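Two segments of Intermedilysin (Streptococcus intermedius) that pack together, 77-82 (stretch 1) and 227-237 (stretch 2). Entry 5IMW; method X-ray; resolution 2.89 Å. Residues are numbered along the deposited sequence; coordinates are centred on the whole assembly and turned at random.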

# COMPACT_ATOMS: atom_id res chain seq x y z
N LEU A 77 -3.71 -22.17 -19.36
CA LEU A 77 -4.01 -21.25 -20.45
C LEU A 77 -5.22 -20.40 -20.08
O LEU A 77 -6.31 -20.94 -19.85
CB LEU A 77 -4.27 -22.01 -21.74
CG LEU A 77 -3.07 -22.35 -22.64
CD1 LEU A 77 -2.79 -21.22 -23.61
CD2 LEU A 77 -1.82 -22.66 -21.82
N LEU A 78 -5.04 -19.08 -20.03
CA LEU A 78 -6.09 -18.17 -19.60
C LEU A 78 -6.24 -17.04 -20.61
O LEU A 78 -5.37 -16.80 -21.45
CB LEU A 78 -5.77 -17.57 -18.21
CG LEU A 78 -5.37 -18.57 -17.12
CD1 LEU A 78 -5.01 -17.83 -15.84
CD2 LEU A 78 -6.48 -19.57 -16.85
N LYS A 79 -7.38 -16.35 -20.53
CA LYS A 79 -7.65 -15.19 -21.35
C LYS A 79 -7.48 -13.92 -20.53
O LYS A 79 -7.91 -13.85 -19.38
CB LYS A 79 -9.06 -15.24 -21.93
CG LYS A 79 -9.15 -15.89 -23.30
CD LYS A 79 -10.53 -15.72 -23.92
CE LYS A 79 -11.62 -16.37 -23.09
NZ LYS A 79 -12.94 -16.37 -23.78
N ALA A 80 -6.84 -12.91 -21.14
CA ALA A 80 -6.68 -11.61 -20.50
C ALA A 80 -7.95 -10.77 -20.69
O ALA A 80 -7.93 -9.66 -21.22
CB ALA A 80 -5.46 -10.90 -21.06
N ASP A 81 -9.06 -11.33 -20.23
CA ASP A 81 -10.37 -10.71 -20.36
C ASP A 81 -10.78 -10.09 -19.03
O ASP A 81 -9.94 -9.87 -18.14
CB ASP A 81 -11.37 -11.76 -20.86
CG ASP A 81 -11.47 -12.96 -19.94
OD1 ASP A 81 -11.29 -12.79 -18.72
OD2 ASP A 81 -11.73 -14.07 -20.44
N GLN A 82 -12.07 -9.81 -18.86
CA GLN A 82 -12.55 -9.16 -17.64
C GLN A 82 -12.35 -10.06 -16.43
O GLN A 82 -12.06 -9.57 -15.33
CB GLN A 82 -14.02 -8.78 -17.80
CG GLN A 82 -14.64 -8.10 -16.58
CD GLN A 82 -14.00 -6.76 -16.27
OE1 GLN A 82 -13.20 -6.25 -17.05
NE2 GLN A 82 -14.36 -6.19 -15.13
N ASN A 227 -12.98 -19.22 -32.22
CA ASN A 227 -14.27 -19.57 -31.65
C ASN A 227 -14.26 -19.41 -30.14
O ASN A 227 -15.21 -18.88 -29.56
CB ASN A 227 -14.64 -21.01 -32.03
CG ASN A 227 -14.86 -21.19 -33.52
OD1 ASN A 227 -15.07 -20.22 -34.25
ND2 ASN A 227 -14.84 -22.44 -33.98
N ARG A 228 -13.18 -19.85 -29.48
CA ARG A 228 -13.06 -19.72 -28.03
C ARG A 228 -12.82 -18.28 -27.58
O ARG A 228 -12.68 -18.05 -26.37
CB ARG A 228 -11.93 -20.61 -27.52
CG ARG A 228 -12.35 -22.05 -27.23
CD ARG A 228 -11.89 -23.02 -28.30
NE ARG A 228 -12.27 -24.39 -27.99
CZ ARG A 228 -11.91 -25.45 -28.70
NH1 ARG A 228 -11.15 -25.31 -29.78
NH2 ARG A 228 -12.30 -26.67 -28.34
N GLY A 229 -12.78 -17.32 -28.50
CA GLY A 229 -12.61 -15.93 -28.13
C GLY A 229 -11.18 -15.48 -27.96
O GLY A 229 -10.95 -14.43 -27.35
N VAL A 230 -10.21 -16.22 -28.48
CA VAL A 230 -8.80 -15.86 -28.36
C VAL A 230 -8.47 -14.93 -29.52
O VAL A 230 -8.35 -15.37 -30.67
CB VAL A 230 -7.90 -17.10 -28.35
CG1 VAL A 230 -6.44 -16.69 -28.18
CG2 VAL A 230 -8.32 -18.05 -27.24
N ASN A 231 -8.31 -13.64 -29.22
CA ASN A 231 -8.07 -12.63 -30.24
C ASN A 231 -7.37 -11.45 -29.58
O ASN A 231 -6.91 -11.55 -28.43
CB ASN A 231 -9.39 -12.23 -30.91
CG ASN A 231 -10.50 -12.02 -29.91
OD1 ASN A 231 -10.45 -11.11 -29.09
ND2 ASN A 231 -11.52 -12.86 -29.97
N SER A 232 -7.29 -10.32 -30.29
CA SER A 232 -6.60 -9.16 -29.76
C SER A 232 -7.36 -8.53 -28.60
O SER A 232 -6.75 -8.08 -27.62
CB SER A 232 -6.38 -8.13 -30.87
OG SER A 232 -5.44 -8.59 -31.82
N LYS A 233 -8.69 -8.49 -28.68
CA LYS A 233 -9.48 -7.97 -27.56
C LYS A 233 -9.14 -8.73 -26.29
O LYS A 233 -9.03 -8.13 -25.21
CB LYS A 233 -10.98 -8.08 -27.83
CG LYS A 233 -11.46 -8.18 -29.28
CD LYS A 233 -12.94 -8.54 -29.34
CE LYS A 233 -13.19 -10.00 -28.95
NZ LYS A 233 -14.64 -10.32 -28.82
N THR A 234 -9.00 -10.04 -26.39
CA THR A 234 -8.73 -10.92 -25.26
C THR A 234 -7.60 -11.87 -25.65
O THR A 234 -7.85 -13.03 -25.98
CB THR A 234 -9.99 -11.69 -24.84
OG1 THR A 234 -10.46 -12.48 -25.94
CG2 THR A 234 -11.08 -10.73 -24.41
N PRO A 235 -6.36 -11.40 -25.63
CA PRO A 235 -5.23 -12.25 -26.04
C PRO A 235 -5.00 -13.35 -25.03
O PRO A 235 -5.43 -13.25 -23.87
CB PRO A 235 -4.04 -11.27 -26.10
CG PRO A 235 -4.59 -9.90 -25.81
CD PRO A 235 -5.90 -10.10 -25.12
N PRO A 236 -4.30 -14.42 -25.42
CA PRO A 236 -4.03 -15.53 -24.50
C PRO A 236 -2.82 -15.29 -23.61
O PRO A 236 -1.83 -14.68 -24.00
CB PRO A 236 -3.77 -16.70 -25.45
CG PRO A 236 -3.15 -16.06 -26.63
CD PRO A 236 -3.73 -14.67 -26.75
N VAL A 237 -2.93 -15.82 -22.38
CA VAL A 237 -1.85 -15.77 -21.41
C VAL A 237 -1.78 -17.12 -20.71
O VAL A 237 -2.74 -17.90 -20.72
CB VAL A 237 -2.04 -14.64 -20.36
CG1 VAL A 237 -2.12 -13.28 -21.05
CG2 VAL A 237 -3.28 -14.88 -19.51

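The two stretches form the end of a short antiparallel β-ladder, extended past its last bridge by one further backbone hydrogen bond and flanked by a lysine that reaches across to the end of a helix.

The ladder centres on Leu78 and Val237, an antiparallel pair whose amides and carbonyls face each other. Leu78 N donates to Val237 O at 2.7 Å, and Val237 N returns the bond to Leu78 O at 2.8 Å; both are nearly straight, as expected of a hydrogen-bonded pair in a regular sheet. The next pair, Lys79 with Pro236, is of the non-hydrogen-bonded kind. Proline suits this position because its backbone nitrogen has no hydrogen to offer, and the register asks for none toward stretch 1. Its CA instead makes a C-H...O contact with Leu78 O (3.6 Å), while Leu77 CA makes a matching one with Val237 O (3.6 Å). Beyond the strand, Ala80 N donates to Pro235 O at 3.1 Å, so this second proline still takes part in the bonding as an acceptor.

Side chains alternate between the faces of the sheet. Leu78 and Val237 share one face, where Leu78 CB lies 3.9 Å from Val237 CG2; branched, apolar side chains fill this buried space without leaving polar groups unpaired. Ala80 points toward stretch 2 and extends the apolar patch, its CB 4.1 Å from Val237 CG1 and 4.2 Å from Pro235 CD. Farther along, Asp81 CB packs against Thr234 CG2 at 3.7 Å, the methyl of threonine supplying an apolar surface, while the Asp81 carboxylate caps a backbone nitrogen at the start of the helix that follows.

Lys79 emerges on the other face, shared with Pro236. Its long side chain runs over stretch 2, with CD 3.7 Å from Gly229 O and 3.8 Å from Thr234 OG1, and its NZ donates to Arg228 O at 3.1 Å. The aliphatic portion thus covers neighbouring residues while the charged end finds a carbonyl. Gly229 ends the preceding helix in a Schellman motif with positive phi, a conformation in which a CB would jam against the carbonyl O of Arg228; an ideal CB would also lie only 3.2 Å from Lys79 NZ. Within the loop leading to the strand, Asn231 OD1 accepts a hydrogen bond from Thr234 N at 3.2 Å, bracing the turn before the two prolines.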